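Tryptophan decarboxylase 1 (Oryza sativa subsp. japonica, PDB 6KHO) catalyses the pyridoxal phosphate-dependent decarboxylation of L-tryptophan to tryptamine and of 5-hydroxy-L-tryptophan to serotonin, and works as a homodimer. Local coordinates at the interface of chains A and B. Coordinates in Å, arbitrary orientation; residue numbers count along the deposited sequence, not the author numbering. Chains: chain A/B, Tryptophan decarboxylase 1.

The homodimer of this group II decarboxylase shows how one two-fold interface can mix different kinds of contact. Contact 1 and contact 2 lie about 39 Å apart, centre to centre, and have no residue in common. Contact 1 sets the start of helix 133-149 of chain B against the 3-10 turn 89-91 and the following loop of chain A. Contact 2 sets B:Asp197 to B:Ala200 against A:His203 and the loop A:Gly225 to A:Asp227, with Leu202 of both chains meeting near the two-fold axis. Their centres stand about 37 and 31 Å from A:Tyr359, the catalytic proton donor. Both join the subunits, and each has a symmetry twin.

Contact 1: the interface of chains A and B. Residues chain A 54-55, 91-93; chain B 130-134.
A:Thr93 stands at about a right angle to B:Pro133, the first residue of helix 133-149, in this patch of the homodimer of a group II pyridoxal phosphate decarboxylase. The branches of the threonine divide the work. OG1 lies anti to the carbonyl carbon (chi1 -65°), a setting that aims the hydroxyl at the backbone oxygen O of B:Gln130, 3.0 Å away; it arrives tilted 22° from that carbonyl plane. The methyl CG2 and CB instead rest against the carbonyl oxygen of B:Ala131, with CB at 3.4 Å from B:Ala131 O. From the other chain B:Ser132 answers: its hydroxyl OG, anti to its own backbone N (chi1 -159°), accepts a long hydrogen bond of 3.3 Å from A:Thr93 N. The two prolines, A:Pro55 and B:Pro133, meet tip to tip, CG of the first 3.7 Å from CD of the second. Beside them A:Gly91 O takes a hydrogen bond from B:Ala134 N at 2.8 Å, the donor standing above the carbonyl plane; the partner chain thus gives an acceptor to an amide of the helix's first turn, which probably helps cap that end. The methyl CB of B:Ala134 packs over the same peptide. Further out, the B:Gln130 side chain, bent at chi2, crosses that of A:Leu54 at about a right angle, with OE1 3.8 Å from CD2 of A:Leu54. That oxygen also contacts water 1 at 3.0 Å, which bridges to the carbonyl O of A:Pro55.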
loop_
_atom_site.group_PDB
_atom_site.type_symbol
_atom_site.label_atom_id
_atom_site.label_comp_id
_atom_site.label_asym_id
_atom_site.label_seq_id
_atom_site.Cartn_x
_atom_site.Cartn_y
_atom_site.Cartn_z
ATOM N N LEU A 54 -22.899 2.664 13.685
ATOM C CA LEU A 54 -22.412 1.300 13.863
ATOM C C LEU A 54 -23.475 0.302 13.421
ATOM O O LEU A 54 -24.665 0.545 13.618
ATOM C CB LEU A 54 -22.053 1.031 15.324
ATOM C CG LEU A 54 -20.834 1.793 15.838
ATOM C CD1 LEU A 54 -20.838 1.819 17.356
ATOM C CD2 LEU A 54 -19.563 1.158 15.306
ATOM N N PRO A 55 -23.081 -0.819 12.832
ATOM C CA PRO A 55 -24.061 -1.795 12.353
ATOM C C PRO A 55 -24.486 -2.747 13.464
ATOM O O PRO A 55 -23.941 -2.762 14.571
ATOM C CB PRO A 55 -23.295 -2.542 11.257
ATOM C CG PRO A 55 -21.881 -2.531 11.758
ATOM C CD PRO A 55 -21.702 -1.218 12.496
ATOM N N GLY A 91 -23.843 -3.806 6.920
ATOM C CA GLY A 91 -22.827 -4.287 7.832
ATOM C C GLY A 91 -21.629 -3.374 7.980
ATOM O O GLY A 91 -20.649 -3.762 8.627
ATOM N N MET A 92 -21.678 -2.174 7.410
ATOM C CA MET A 92 -20.595 -1.204 7.497
ATOM C C MET A 92 -20.699 -0.360 8.754
ATOM O O MET A 92 -21.793 -0.041 9.221
ATOM C CB MET A 92 -20.633 -0.240 6.313
ATOM C CG MET A 92 -20.004 -0.706 5.044
ATOM S SD MET A 92 -20.552 0.477 3.784
ATOM C CE MET A 92 -19.893 2.018 4.420
ATOM N N THR A 93 -19.538 0.053 9.264
ATOM C CA THR A 93 -19.440 1.224 10.125
ATOM C C THR A 93 -19.246 2.445 9.229
ATOM O O THR A 93 -18.356 2.448 8.373
ATOM C CB THR A 93 -18.268 1.068 11.094
ATOM O OG1 THR A 93 -18.537 -0.030 11.969
ATOM C CG2 THR A 93 -18.020 2.349 11.886
ATOM N N GLN B 130 -14.598 -4.365 14.168
ATOM C CA GLN B 130 -15.620 -3.408 14.591
ATOM C C GLN B 130 -15.519 -2.076 13.842
ATOM O O GLN B 130 -16.536 -1.395 13.654
ATOM C CB GLN B 130 -15.521 -3.167 16.096
ATOM C CG GLN B 130 -16.604 -2.241 16.649
ATOM C CD GLN B 130 -17.992 -2.832 16.506
ATOM O OE1 GLN B 130 -18.724 -2.528 15.555
ATOM N NE2 GLN B 130 -18.360 -3.694 17.444
ATOM N N ALA B 131 -14.310 -1.681 13.426
ATOM C CA ALA B 131 -14.139 -0.439 12.671
ATOM C C ALA B 131 -14.820 -0.481 11.307
ATOM O O ALA B 131 -14.948 0.579 10.679
ATOM C CB ALA B 131 -12.647 -0.118 12.501
ATOM N N SER B 132 -15.250 -1.683 10.833
ATOM C CA SER B 132 -16.220 -1.906 9.750
ATOM C C SER B 132 -16.428 -3.396 9.481
ATOM O O SER B 132 -15.663 -4.000 8.715
ATOM C CB SER B 132 -15.789 -1.219 8.455
ATOM O OG SER B 132 -16.922 -1.029 7.622
ATOM N N PRO B 133 -17.451 -4.022 10.076
ATOM C CA PRO B 133 -17.597 -5.482 9.925
ATOM C C PRO B 133 -17.667 -5.940 8.486
ATOM O O PRO B 133 -17.020 -6.928 8.126
ATOM C CB PRO B 133 -18.899 -5.777 10.681
ATOM C CG PRO B 133 -18.927 -4.718 11.748
ATOM C CD PRO B 133 -18.401 -3.474 11.057
ATOM N N ALA B 134 -18.427 -5.235 7.645
ATOM C CA ALA B 134 -18.570 -5.654 6.256
ATOM C C ALA B 134 -17.221 -5.687 5.546
ATOM O O ALA B 134 -16.934 -6.620 4.786
ATOM C CB ALA B 134 -19.552 -4.726 5.536
HETATM O O HOH W 1 -21.603 -3.197 15.503
#

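Contact 2: the interface of chains A and B. Residues chain A 202-203, 225-227; chain B 197-200, 202.
B:Val199 and A:Asp227 slide past each other in opposite directions where the two chains of the decarboxylase dimer meet in loop and 3-10 segments. The carboxylate oxygen OD2 of A:Asp227 accepts a hydrogen bond from B:Val199 N at 2.9 Å. The bond is nearly straight, 167° at the hydrogen, although the donor comes from above the carboxylate plane. CG of A:Asp227 lies anti to its backbone N (chi1 -161°), which carries the acid out toward the other chain, and the same side chain offers its CB to the methyl CG2 of B:Val199 at 3.7 Å. An alanine here would keep the CB contact but would probably leave B:Val199 N without its acceptor and CG2 without the carboxylate oxygen alongside it. The valine's CG1, anti to the carbonyl carbon (chi1 -60°), is turned to A:Gly225 O, 3.5 Å away. CG2, between backbone N and carbonyl carbon, faces A:Asp227 and also reaches CA of A:His203 at 3.7 Å. A:His203 in turn sets its CB against the CA of B:Ala200. Next to it, A:Leu202 and B:Leu202 cross obliquely, equivalent residues meeting near the two-fold axis, methyl CD2 to methyl CD2 at 3.7 Å. Behind this shell B:Gly198, with a positive phi, turns the chain just before the donating amide. A second acid, B:Asp197, might mildly raise the proton affinity of A:Asp227, its OD1 lying 5.7 Å from A:Asp227 OD2.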
loop_
_atom_site.group_PDB
_atom_site.type_symbol
_atom_site.label_atom_id
_atom_site.label_comp_id
_atom_site.label_asym_id
_atom_site.label_seq_id
_atom_site.Cartn_x
_atom_site.Cartn_y
_atom_site.Cartn_z
ATOM N N LEU A 202 23.168 -6.004 15.946
ATOM C CA LEU A 202 21.813 -5.451 15.985
ATOM C C LEU A 202 21.244 -5.438 17.400
ATOM O O LEU A 202 20.490 -4.522 17.759
ATOM C CB LEU A 202 20.894 -6.233 15.034
ATOM C CG LEU A 202 19.473 -5.732 14.729
ATOM C CD1 LEU A 202 19.364 -4.214 14.749
ATOM C CD2 LEU A 202 18.967 -6.258 13.371
ATOM N N HIS A 203 21.613 -6.413 18.233
ATOM C CA HIS A 203 21.049 -6.451 19.580
ATOM C C HIS A 203 21.587 -5.343 20.485
ATOM O O HIS A 203 21.138 -5.224 21.628
ATOM C CB HIS A 203 21.303 -7.817 20.219
ATOM C CG HIS A 203 22.699 -7.988 20.727
ATOM N ND1 HIS A 203 23.781 -8.140 19.885
ATOM C CD2 HIS A 203 23.193 -8.018 21.985
ATOM C CE1 HIS A 203 24.883 -8.256 20.605
ATOM N NE2 HIS A 203 24.555 -8.183 21.883
ATOM N N GLY A 225 13.827 -5.500 13.039
ATOM C CA GLY A 225 14.758 -6.370 13.734
ATOM C C GLY A 225 15.384 -5.812 14.992
ATOM O O GLY A 225 16.354 -6.401 15.491
ATOM N N PHE A 226 14.876 -4.703 15.523
ATOM C CA PHE A 226 15.392 -4.196 16.784
ATOM C C PHE A 226 14.972 -5.119 17.922
ATOM O O PHE A 226 13.874 -5.680 17.911
ATOM C CB PHE A 226 14.874 -2.789 17.055
ATOM C CG PHE A 226 15.498 -1.731 16.183
ATOM C CD1 PHE A 226 14.930 -1.400 14.961
ATOM C CD2 PHE A 226 16.658 -1.092 16.577
ATOM C CE1 PHE A 226 15.493 -0.425 14.157
ATOM C CE2 PHE A 226 17.237 -0.123 15.778
ATOM C CZ PHE A 226 16.653 0.219 14.568
ATOM N N ASP A 227 15.844 -5.259 18.914
ATOM C CA ASP A 227 15.536 -6.118 20.051
ATOM C C ASP A 227 14.428 -5.497 20.895
ATOM O O ASP A 227 14.525 -4.321 21.263
ATOM C CB ASP A 227 16.775 -6.339 20.909
ATOM C CG ASP A 227 16.639 -7.549 21.804
ATOM O OD1 ASP A 227 15.832 -7.504 22.762
ATOM O OD2 ASP A 227 17.313 -8.553 21.516
ATOM N N ASP B 197 18.499 -15.112 22.464
ATOM C CA ASP B 197 18.144 -14.081 23.438
ATOM C C ASP B 197 17.735 -12.835 22.662
ATOM O O ASP B 197 18.567 -12.008 22.287
ATOM C CB ASP B 197 19.316 -13.800 24.373
ATOM C CG ASP B 197 19.000 -12.735 25.418
ATOM O OD1 ASP B 197 17.806 -12.443 25.641
ATOM O OD2 ASP B 197 19.954 -12.191 26.021
ATOM N N GLY B 198 16.435 -12.693 22.425
ATOM C CA GLY B 198 15.979 -11.591 21.593
ATOM C C GLY B 198 16.501 -11.787 20.186
ATOM O O GLY B 198 16.332 -12.855 19.586
ATOM N N VAL B 199 17.166 -10.764 19.654
ATOM C CA VAL B 199 17.769 -10.851 18.330
ATOM C C VAL B 199 19.263 -11.184 18.412
ATOM O O VAL B 199 19.978 -11.047 17.418
ATOM C CB VAL B 199 17.528 -9.568 17.508
ATOM C CG1 VAL B 199 16.031 -9.315 17.332
ATOM C CG2 VAL B 199 18.204 -8.364 18.161
ATOM N N ALA B 200 19.746 -11.646 19.573
ATOM C CA ALA B 200 21.177 -11.922 19.711
ATOM C C ALA B 200 21.655 -12.969 18.709
ATOM O O ALA B 200 22.784 -12.882 18.211
ATOM C CB ALA B 200 21.499 -12.366 21.140
ATOM N N LEU B 202 20.319 -13.485 15.685
ATOM C CA LEU B 202 19.867 -13.171 14.330
ATOM C C LEU B 202 20.954 -13.464 13.297
ATOM O O LEU B 202 20.663 -13.942 12.195
ATOM C CB LEU B 202 19.426 -11.705 14.275
ATOM C CG LEU B 202 18.739 -11.172 13.011
ATOM C CD1 LEU B 202 17.700 -12.143 12.482
ATOM C CD2 LEU B 202 18.109 -9.823 13.325
#